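Local coordinates for protein L-ribulose 3-epimerase (Mesorhizobium loti, PDB 3VYL) that epimerises L-ribulose at C3, probably giving L-xylulose, and probably also accepts other ketoses such as D-psicose and D-tagatose less efficiently, at residues Ala2-His7 and Asp237-Phe243; Asp33-Tyr39 and Leu59-Ile65; Lys201-Val205 and Leu229-Tyr234. The contacts are given in a common frame with arbitrary orientation. Numbering follows the deposited sequence.

Contact 1 (Ala2-His7 and Asp237-Phe243); sequences ARIGIH and DLSFESF. With MN (manganese (II) ion), chain I.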
loop_
_atom_site.group_PDB
_atom_site.type_symbol
_atom_site.label_atom_id
_atom_site.label_comp_id
_atom_site.label_asym_id
_atom_site.label_seq_id
_atom_site.Cartn_x
_atom_site.Cartn_y
_atom_site.Cartn_z
ATOM N N ALA A 2 -12.397 -5.130 -25.889
ATOM C CA ALA A 2 -11.658 -6.052 -25.077
ATOM C C ALA A 2 -12.497 -7.011 -24.275
ATOM O O ALA A 2 -13.599 -6.723 -23.875
ATOM C CB ALA A 2 -10.739 -5.292 -24.197
ATOM N N ARG A 3 -11.894 -8.149 -24.005
ATOM C CA ARG A 3 -12.544 -9.235 -23.345
ATOM C C ARG A 3 -11.965 -9.412 -22.008
ATOM O O ARG A 3 -10.876 -9.057 -21.784
ATOM C CB ARG A 3 -12.365 -10.495 -24.156
ATOM C CG ARG A 3 -13.493 -10.683 -25.124
ATOM C CD ARG A 3 -14.598 -9.836 -24.568
ATOM N NE ARG A 3 -15.903 -10.236 -25.007
ATOM C CZ ARG A 3 -16.685 -9.487 -25.761
ATOM N NH1 ARG A 3 -16.277 -8.306 -26.181
ATOM N NH2 ARG A 3 -17.877 -9.926 -26.089
ATOM N N ILE A 4 -12.747 -9.899 -21.087
ATOM C CA ILE A 4 -12.231 -10.284 -19.819
ATOM C C ILE A 4 -12.377 -11.763 -19.803
ATOM O O ILE A 4 -13.442 -12.293 -19.874
ATOM C CB ILE A 4 -13.007 -9.646 -18.692
ATOM C CG1 ILE A 4 -12.882 -8.154 -18.815
ATOM C CG2 ILE A 4 -12.431 -10.027 -17.365
ATOM C CD1 ILE A 4 -13.070 -7.441 -17.526
ATOM N N GLY A 5 -11.257 -12.422 -19.756
ATOM C CA GLY A 5 -11.257 -13.873 -19.838
ATOM C C GLY A 5 -10.943 -14.627 -18.563
ATOM O O GLY A 5 -10.767 -14.047 -17.489
ATOM N N ILE A 6 -10.869 -15.944 -18.707
ATOM C CA ILE A 6 -10.539 -16.864 -17.626
ATOM C C ILE A 6 -9.865 -18.078 -18.276
ATOM O O ILE A 6 -10.207 -18.460 -19.391
ATOM C CB ILE A 6 -11.809 -17.253 -16.827
ATOM C CG1 ILE A 6 -11.456 -18.068 -15.574
ATOM C CG2 ILE A 6 -12.820 -17.977 -17.714
ATOM C CD1 ILE A 6 -12.618 -18.282 -14.623
ATOM N N HIS A 7 -8.890 -18.663 -17.594
ATOM C CA HIS A 7 -8.190 -19.833 -18.111
ATOM C C HIS A 7 -9.025 -21.069 -17.921
ATOM O O HIS A 7 -9.574 -21.293 -16.843
ATOM C CB HIS A 7 -6.850 -19.996 -17.415
ATOM C CG HIS A 7 -5.885 -20.879 -18.162
ATOM N ND1 HIS A 7 -4.725 -20.417 -18.666
ATOM C CD2 HIS A 7 -5.953 -22.229 -18.497
ATOM C CE1 HIS A 7 -4.079 -21.420 -19.291
ATOM N NE2 HIS A 7 -4.835 -22.529 -19.186
ATOM N N ASP A 237 -7.312 -7.613 -24.244
ATOM C CA ASP A 237 -7.833 -8.660 -23.364
ATOM C C ASP A 237 -6.968 -8.895 -22.120
ATOM O O ASP A 237 -5.743 -8.700 -22.135
ATOM C CB ASP A 237 -7.982 -9.985 -24.124
ATOM C CG ASP A 237 -8.872 -9.876 -25.352
ATOM O OD1 ASP A 237 -9.898 -9.157 -25.318
ATOM O OD2 ASP A 237 -8.543 -10.547 -26.353
ATOM N N LEU A 238 -7.625 -9.322 -21.047
ATOM C CA LEU A 238 -6.922 -9.821 -19.878
ATOM C C LEU A 238 -7.724 -10.937 -19.234
ATOM O O LEU A 238 -8.960 -10.928 -19.284
ATOM C CB LEU A 238 -6.622 -8.701 -18.876
ATOM C CG LEU A 238 -7.736 -7.814 -18.335
ATOM C CD1 LEU A 238 -8.447 -8.480 -17.168
ATOM C CD2 LEU A 238 -7.111 -6.503 -17.889
ATOM N N SER A 239 -7.031 -11.893 -18.624
ATOM C CA SER A 239 -7.724 -13.049 -18.071
ATOM C C SER A 239 -7.310 -13.420 -16.675
ATOM O O SER A 239 -6.154 -13.261 -16.298
ATOM C CB SER A 239 -7.554 -14.254 -18.980
ATOM O OG SER A 239 -8.341 -14.048 -20.123
ATOM N N PHE A 240 -8.281 -13.934 -15.931
ATOM C CA PHE A 240 -8.072 -14.452 -14.595
ATOM C C PHE A 240 -7.416 -15.825 -14.650
ATOM O O PHE A 240 -7.769 -16.647 -15.490
ATOM C CB PHE A 240 -9.416 -14.528 -13.878
ATOM C CG PHE A 240 -9.360 -15.209 -12.543
ATOM C CD1 PHE A 240 -8.450 -14.794 -11.561
ATOM C CD2 PHE A 240 -10.234 -16.247 -12.252
ATOM C CE1 PHE A 240 -8.416 -15.406 -10.322
ATOM C CE2 PHE A 240 -10.195 -16.865 -11.016
ATOM C CZ PHE A 240 -9.289 -16.440 -10.049
ATOM N N GLU A 241 -6.478 -16.071 -13.741
ATOM C CA GLU A 241 -5.669 -17.298 -13.728
ATOM C C GLU A 241 -5.513 -17.783 -12.272
ATOM O O GLU A 241 -5.114 -17.025 -11.390
ATOM C CB GLU A 241 -4.298 -17.012 -14.364
ATOM C CG GLU A 241 -3.525 -18.214 -14.893
ATOM C CD GLU A 241 -2.120 -17.865 -15.400
ATOM O OE1 GLU A 241 -1.435 -18.764 -15.925
ATOM O OE2 GLU A 241 -1.668 -16.713 -15.288
ATOM N N SER A 242 -5.991 -18.979 -11.981
ATOM C CA SER A 242 -5.829 -19.620 -10.688
ATOM C C SER A 242 -5.935 -21.117 -10.871
ATOM O O SER A 242 -6.800 -21.569 -11.550
ATOM C CB SER A 242 -6.908 -19.126 -9.756
ATOM O OG SER A 242 -6.740 -19.571 -8.457
ATOM N N PHE A 243 -5.086 -21.909 -10.252
ATOM C CA PHE A 243 -5.139 -23.346 -10.494
ATOM C C PHE A 243 -5.290 -24.178 -9.220
ATOM O O PHE A 243 -4.976 -23.707 -8.106
ATOM C CB PHE A 243 -3.935 -23.797 -11.335
ATOM C CG PHE A 243 -3.799 -23.075 -12.664
ATOM C CD1 PHE A 243 -4.864 -23.036 -13.579
ATOM C CD2 PHE A 243 -2.603 -22.449 -13.012
ATOM C CE1 PHE A 243 -4.734 -22.377 -14.799
ATOM C CE2 PHE A 243 -2.470 -21.795 -14.233
ATOM C CZ PHE A 243 -3.530 -21.764 -15.127
HETATM MN MN MN I . 0.156 -16.648 -16.819
HETATM O O HOH W 1 1.163 -18.770 -16.509
#

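Contact 2 (Asp33-Tyr39 and Leu59-Ile65); sequences DLIEFSY and LGVAISI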
loop_
_atom_site.group_PDB
_atom_site.type_symbol
_atom_site.label_atom_id
_atom_site.label_comp_id
_atom_site.label_asym_id
_atom_site.label_seq_id
_atom_site.Cartn_x
_atom_site.Cartn_y
_atom_site.Cartn_z
ATOM N N ASP A 33 -16.205 -13.283 -20.730
ATOM C CA ASP A 33 -16.535 -13.366 -22.150
ATOM C C ASP A 33 -15.340 -13.676 -23.051
ATOM O O ASP A 33 -15.350 -13.396 -24.254
ATOM C CB ASP A 33 -17.341 -12.148 -22.623
ATOM C CG ASP A 33 -16.792 -10.839 -22.097
ATOM O OD1 ASP A 33 -15.577 -10.583 -22.290
ATOM O OD2 ASP A 33 -17.584 -10.070 -21.497
ATOM N N LEU A 34 -14.318 -14.278 -22.458
ATOM C CA LEU A 34 -13.296 -14.975 -23.230
ATOM C C LEU A 34 -12.963 -16.290 -22.521
ATOM O O LEU A 34 -13.243 -16.444 -21.322
ATOM C CB LEU A 34 -12.059 -14.103 -23.409
ATOM C CG LEU A 34 -10.914 -14.641 -24.266
ATOM C CD1 LEU A 34 -10.368 -13.547 -25.164
ATOM C CD2 LEU A 34 -9.806 -15.206 -23.383
ATOM N N ILE A 35 -12.410 -17.240 -23.278
ATOM C CA ILE A 35 -11.875 -18.482 -22.720
ATOM C C ILE A 35 -10.469 -18.710 -23.242
ATOM O O ILE A 35 -10.198 -18.533 -24.432
ATOM C CB ILE A 35 -12.794 -19.720 -22.979
ATOM C CG1 ILE A 35 -12.341 -20.952 -22.167
ATOM C CG2 ILE A 35 -12.881 -20.071 -24.462
ATOM C CD1 ILE A 35 -12.533 -20.833 -20.670
ATOM N N GLU A 36 -9.572 -19.069 -22.336
ATOM C CA GLU A 36 -8.212 -19.415 -22.700
ATOM C C GLU A 36 -8.013 -20.922 -22.561
ATOM O O GLU A 36 -8.262 -21.508 -21.500
ATOM C CB GLU A 36 -7.231 -18.649 -21.812
ATOM C CG GLU A 36 -5.746 -18.844 -22.115
ATOM C CD GLU A 36 -4.887 -17.904 -21.294
ATOM O OE1 GLU A 36 -5.466 -16.952 -20.733
ATOM O OE2 GLU A 36 -3.653 -18.099 -21.203
ATOM N N PHE A 37 -7.540 -21.549 -23.615
ATOM C CA PHE A 37 -7.285 -22.959 -23.628
ATOM C C PHE A 37 -5.810 -23.138 -23.711
ATOM O O PHE A 37 -5.191 -22.420 -24.398
ATOM C CB PHE A 37 -7.954 -23.590 -24.835
ATOM C CG PHE A 37 -9.431 -23.764 -24.692
ATOM C CD1 PHE A 37 -9.942 -24.546 -23.711
ATOM C CD2 PHE A 37 -10.283 -23.163 -25.548
ATOM C CE1 PHE A 37 -11.274 -24.715 -23.564
ATOM C CE2 PHE A 37 -11.617 -23.333 -25.427
ATOM C CZ PHE A 37 -12.117 -24.105 -24.429
ATOM N N SER A 38 -5.251 -24.024 -22.905
ATOM C CA SER A 38 -3.837 -24.392 -22.939
ATOM C C SER A 38 -3.236 -25.204 -24.062
ATOM O O SER A 38 -2.129 -24.963 -24.453
ATOM C CB SER A 38 -3.502 -25.210 -21.732
ATOM O OG SER A 38 -2.894 -26.428 -22.161
ATOM N N TYR A 39 -3.879 -26.288 -24.435
ATOM C CA TYR A 39 -3.650 -26.927 -25.714
ATOM C C TYR A 39 -4.677 -28.000 -25.952
ATOM O O TYR A 39 -5.048 -28.698 -25.039
ATOM C CB TYR A 39 -2.231 -27.468 -25.837
ATOM C CG TYR A 39 -1.821 -27.751 -27.253
ATOM C CD1 TYR A 39 -1.240 -26.789 -28.034
ATOM C CD2 TYR A 39 -2.028 -28.983 -27.805
ATOM C CE1 TYR A 39 -0.868 -27.054 -29.323
ATOM C CE2 TYR A 39 -1.666 -29.258 -29.093
ATOM C CZ TYR A 39 -1.086 -28.285 -29.832
ATOM O OH TYR A 39 -0.748 -28.573 -31.095
ATOM N N LEU A 59 -18.325 -15.868 -26.874
ATOM C CA LEU A 59 -17.023 -15.847 -26.253
ATOM C C LEU A 59 -15.965 -15.640 -27.318
ATOM O O LEU A 59 -16.160 -16.013 -28.470
ATOM C CB LEU A 59 -16.794 -17.176 -25.522
ATOM C CG LEU A 59 -17.186 -17.420 -24.054
ATOM C CD1 LEU A 59 -18.242 -16.479 -23.503
ATOM C CD2 LEU A 59 -17.595 -18.872 -23.836
ATOM N N GLY A 60 -14.857 -15.017 -26.934
ATOM C CA GLY A 60 -13.627 -15.044 -27.729
ATOM C C GLY A 60 -12.741 -16.158 -27.192
ATOM O O GLY A 60 -13.096 -16.844 -26.227
ATOM N N VAL A 61 -11.577 -16.334 -27.803
ATOM C CA VAL A 61 -10.696 -17.429 -27.420
ATOM C C VAL A 61 -9.223 -17.051 -27.603
ATOM O O VAL A 61 -8.845 -16.396 -28.570
ATOM C CB VAL A 61 -11.082 -18.763 -28.144
ATOM C CG1 VAL A 61 -10.990 -18.634 -29.666
ATOM C CG2 VAL A 61 -10.252 -19.945 -27.637
ATOM N N ALA A 62 -8.402 -17.437 -26.636
ATOM C CA ALA A 62 -6.959 -17.328 -26.782
ATOM C C ALA A 62 -6.355 -18.691 -26.472
ATOM O O ALA A 62 -6.934 -19.475 -25.723
ATOM C CB ALA A 62 -6.413 -16.273 -25.843
ATOM N N ILE A 63 -5.209 -18.988 -27.064
ATOM C CA ILE A 63 -4.489 -20.190 -26.700
ATOM C C ILE A 63 -3.120 -19.840 -26.098
ATOM O O ILE A 63 -2.347 -19.048 -26.665
ATOM C CB ILE A 63 -4.324 -21.168 -27.891
ATOM C CG1 ILE A 63 -5.650 -21.382 -28.637
ATOM C CG2 ILE A 63 -3.729 -22.494 -27.422
ATOM C CD1 ILE A 63 -6.693 -22.210 -27.908
ATOM N N SER A 64 -2.838 -20.433 -24.940
ATOM C CA SER A 64 -1.554 -20.282 -24.285
ATOM C C SER A 64 -0.960 -21.651 -24.093
ATOM O O SER A 64 -1.674 -22.597 -23.772
ATOM C CB SER A 64 -1.731 -19.631 -22.918
ATOM O OG SER A 64 -2.429 -20.499 -22.036
ATOM N N ILE A 65 0.351 -21.754 -24.275
ATOM C CA ILE A 65 1.077 -22.984 -23.978
ATOM C C ILE A 65 2.383 -22.624 -23.278
ATOM O O ILE A 65 2.737 -21.440 -23.164
ATOM C CB ILE A 65 1.402 -23.791 -25.260
ATOM C CG1 ILE A 65 2.339 -23.001 -26.179
ATOM C CG2 ILE A 65 0.133 -24.185 -26.000
ATOM C CD1 ILE A 65 3.077 -23.859 -27.180
#

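Contact 3 (Lys201-Val205 and Leu229-Tyr234); sequences KIGYV and LTAIGY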
loop_
_atom_site.group_PDB
_atom_site.type_symbol
_atom_site.label_atom_id
_atom_site.label_comp_id
_atom_site.label_asym_id
_atom_site.label_seq_id
_atom_site.Cartn_x
_atom_site.Cartn_y
_atom_site.Cartn_z
ATOM N N LYS A 201 3.303 -2.178 -26.079
ATOM C CA LYS A 201 3.933 -3.436 -26.430
ATOM C C LYS A 201 3.286 -4.586 -25.657
ATOM O O LYS A 201 3.773 -5.708 -25.680
ATOM C CB LYS A 201 5.452 -3.368 -26.214
ATOM C CG LYS A 201 6.255 -2.870 -27.417
ATOM C CD LYS A 201 6.217 -3.871 -28.573
ATOM C CE LYS A 201 7.421 -3.758 -29.500
ATOM N NZ LYS A 201 7.228 -2.802 -30.624
ATOM N N ILE A 202 2.174 -4.294 -24.983
ATOM C CA ILE A 202 1.451 -5.301 -24.225
ATOM C C ILE A 202 0.299 -5.877 -25.037
ATOM O O ILE A 202 -0.660 -5.172 -25.348
ATOM C CB ILE A 202 0.891 -4.760 -22.890
ATOM C CG1 ILE A 202 1.976 -4.043 -22.083
ATOM C CG2 ILE A 202 0.303 -5.905 -22.075
ATOM C CD1 ILE A 202 1.443 -3.220 -20.925
ATOM N N GLY A 203 0.384 -7.170 -25.329
ATOM C CA GLY A 203 -0.647 -7.864 -26.091
ATOM C C GLY A 203 -1.672 -8.624 -25.275
ATOM O O GLY A 203 -2.780 -8.890 -25.752
ATOM N N TYR A 204 -1.322 -8.981 -24.044
ATOM C CA TYR A 204 -2.220 -9.790 -23.218
ATOM C C TYR A 204 -1.818 -9.713 -21.742
ATOM O O TYR A 204 -0.635 -9.529 -21.419
ATOM C CB TYR A 204 -2.189 -11.236 -23.733
ATOM C CG TYR A 204 -3.317 -12.149 -23.306
ATOM C CD1 TYR A 204 -3.038 -13.427 -22.824
ATOM C CD2 TYR A 204 -4.658 -11.756 -23.410
ATOM C CE1 TYR A 204 -4.052 -14.291 -22.444
ATOM C CE2 TYR A 204 -5.679 -12.609 -23.023
ATOM C CZ TYR A 204 -5.370 -13.880 -22.544
ATOM O OH TYR A 204 -6.368 -14.750 -22.145
ATOM N N VAL A 205 -2.794 -9.848 -20.845
ATOM C CA VAL A 205 -2.513 -9.792 -19.405
ATOM C C VAL A 205 -3.174 -10.930 -18.627
ATOM O O VAL A 205 -4.358 -11.227 -18.831
ATOM C CB VAL A 205 -2.932 -8.427 -18.790
ATOM C CG1 VAL A 205 -2.959 -8.496 -17.267
ATOM C CG2 VAL A 205 -2.002 -7.315 -19.264
ATOM N N LEU A 229 -2.503 0.122 -16.032
ATOM C CA LEU A 229 -3.201 -0.223 -17.285
ATOM C C LEU A 229 -4.020 0.949 -17.783
ATOM O O LEU A 229 -3.989 1.266 -18.976
ATOM C CB LEU A 229 -4.120 -1.448 -17.116
ATOM C CG LEU A 229 -3.433 -2.765 -16.753
ATOM C CD1 LEU A 229 -4.439 -3.832 -16.415
ATOM C CD2 LEU A 229 -2.498 -3.239 -17.849
ATOM N N THR A 230 -4.737 1.595 -16.860
ATOM C CA THR A 230 -5.577 2.741 -17.192
ATOM C C THR A 230 -4.735 3.957 -17.588
ATOM O O THR A 230 -5.098 4.689 -18.506
ATOM C CB THR A 230 -6.507 3.102 -16.027
ATOM O OG1 THR A 230 -7.309 1.961 -15.683
ATOM C CG2 THR A 230 -7.399 4.307 -16.368
ATOM N N ALA A 231 -3.602 4.163 -16.920
ATOM C CA ALA A 231 -2.734 5.272 -17.292
ATOM C C ALA A 231 -2.243 5.113 -18.716
ATOM O O ALA A 231 -2.121 6.094 -19.431
ATOM C CB ALA A 231 -1.560 5.394 -16.339
ATOM N N ILE A 232 -1.967 3.878 -19.127
ATOM C CA ILE A 232 -1.432 3.613 -20.465
ATOM C C ILE A 232 -2.554 3.389 -21.486
ATOM O O ILE A 232 -2.276 3.161 -22.657
ATOM C CB ILE A 232 -0.428 2.416 -20.505
ATOM C CG1 ILE A 232 -1.095 1.101 -20.078
ATOM C CG2 ILE A 232 0.796 2.690 -19.647
ATOM C CD1 ILE A 232 -0.442 -0.133 -20.658
ATOM N N GLY A 233 -3.811 3.452 -21.034
ATOM C CA GLY A 233 -4.979 3.238 -21.906
ATOM C C GLY A 233 -4.985 1.865 -22.570
ATOM O O GLY A 233 -5.138 1.752 -23.791
ATOM N N TYR A 234 -4.806 0.820 -21.762
ATOM C CA TYR A 234 -4.748 -0.543 -22.260
ATOM C C TYR A 234 -6.143 -0.990 -22.672
ATOM O O TYR A 234 -7.074 -0.971 -21.870
ATOM C CB TYR A 234 -4.145 -1.473 -21.206
ATOM C CG TYR A 234 -4.069 -2.924 -21.625
ATOM C CD1 TYR A 234 -3.038 -3.381 -22.450
ATOM C CD2 TYR A 234 -5.029 -3.845 -21.196
ATOM C CE1 TYR A 234 -2.970 -4.713 -22.829
ATOM C CE2 TYR A 234 -4.965 -5.170 -21.568
ATOM C CZ TYR A 234 -3.935 -5.598 -22.375
ATOM O OH TYR A 234 -3.871 -6.919 -22.744
#

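Contact 1 (Ala2-His7 and Asp237-Phe243)
This is the seam that closes the TIM barrel: the first strand, 4-7, lies parallel to the last, 238-240, and the second segment runs on into the manganese site at the C-terminal end of the barrel. The backbone bonds zigzag across the seam. Leu238 N reaches Arg3 O weakly at 3.3 Å, Gly5 N donates to Leu238 O at 2.8 Å, Phe240 N to Gly5 O at 2.9 Å, and His7 N to Phe240 O at 3.1 Å. At the N-terminal end of the pairing, before these bonds, the Asp237 carboxylate takes Arg3 N through OD1 at 2.6 Å, extending the pairing by a side chain. Gly5 is where the strands come closest, with its CA 4.0 Å from Ser239 CA. Ser239 OG sits 2.9 Å from Gly5 CA, and a CB on Gly5 would collide with that hydroxyl, so there is no room for a side chain here as the strands now lie. Ser239 OG finds its polar partner in Tyr204. At the C-terminal end, the edge of the Phe243 ring meets the face of His7 in a T-shaped pair, centroids 5.2 Å apart. Glu241 OE2 binds Mn at 2.4 Å, while Glu241 OE1 accepts a 2.7 Å hydrogen bond from water 1, itself a metal ligand; Glu147, Asp180 and His206 complete the protein ligands. On the outer face, Ile6 CD1 packs 3.9 Å from Phe240 CD2, and Ile6, Leu238 and Phe240 rest on helix 266-292. Strands 34-37 and 202-207 continue the sheet beside 4-7 and 238-240 respectively.

Contact 2 (Asp33-Tyr39 and Leu59-Ile65)
Strands 34-37 and 60-66 are the two strands of a beta-alpha-beta unit in the TIM barrel, joined through helix 47-57 and paired in parallel. Follow the backbone polar groups first. Gly60 N donates to Asp33 O at 3.2 Å and Ile35 N to Gly60 O at 3.1 Å; Ala62 N then reaches Ile35 O at 3.0 Å, Phe37 N reaches Ala62 O at 3.0 Å, and Ser64 N reaches Phe37 O at 3.1 Å. Asp33, just before the strand, with Ile35 and Phe37, thus supplies the first segment's half of the pairing, while the backbone of Glu36 turns to the other neighbour, bonding to Ile6 and Ser8. The Asp33 carboxylate also looks that way, its OD1 in a salt bridge with Arg3 and a hydrogen bond with Ile4 N. The face opposite Glu36 is apolar. Ile35 CG2 lies 4.1 Å from Val61 CG2, and Phe37 bridges two residues of the partner strand, with CD2 3.8 Å from Val61 CG2 and CB 3.6 Å from Ile63 CD1; helices 17-30 and 78-98 pack over this side. Inside the barrel, the buried Glu36 carboxylate is well supplied. Its OE1 is hydrogen-bonded to Tyr204 and to His206, a manganese ligand, which ties this strand pair to the metal site from the second shell. The other oxygen is satisfied within the contact: Glu36 OE2 accepts from Ser64 OG at 2.8 Å.

Contact 3 (Lys201-Val205 and Leu229-Tyr234)
Tyr234 is the centre of this contact in the last beta-alpha-beta unit of the TIM barrel, where the end of helix 222-231 turns back toward strand 202-207 on its way to strand 238-240. Its side chain, with chi1 near 180°, extends from the turn to the strand. Tyr234 CE1 packs 3.6 Å from Ile202 CG2, with Ile202 O at the ring edge, and Tyr234 CZ is 4.0 Å from Val205 CG2. Ile202, with the next largest area covered by the other segment, reaches past the ring to the helix end, where its CD1 meets Ile232 CD1 at 3.6 Å. Val205 contributes the third apolar surface, its CG2 lying 4.3 Å from Leu229 CD2. No hydrogen bond crosses between the segments, so they meet by van der Waals packing, mostly between side chains. What places Tyr234 is a Schellman motif: Gly233, with positive phi, is the first residue to leave helical geometry after the helix, Tyr234 N bonds back to Leu229 O at 2.9 Å, and Gly233 N reaches Thr230 O weakly at 3.1 Å. The tyrosine hydroxyl is hydrogen-bonded to Asp237 O further along the chain, and on the strand side Tyr234 OH comes within 3.3 Å of Tyr204 CA.

How the contacts relate
All three contacts involve strands of one closed sheet; contact 3 sets the end of helix 222-231 against it. Contacts 2 and 3 are in series along the chain, both nested inside the loop closed by contact 1. Contact 1 adjoins contact 2 through strands 4-7 and 34-37, where Arg3 NE meets Asp33 OD1 at 2.8 Å in a salt bridge. It adjoins contact 3 through Ser239 N and Val205 O, 2.8 Å apart and probably hydrogen-bonded. The centres of contacts 2 and 3 are about 19 Å apart, yet Tyr204 spans the barrel interior: Tyr204 OH lies 2.8 Å from Glu36 OE1 and 2.9 Å from Ser239 OG. The Glu36 and Tyr204 side chains come within about 6 and 7 Å of the manganese that Glu241 binds directly.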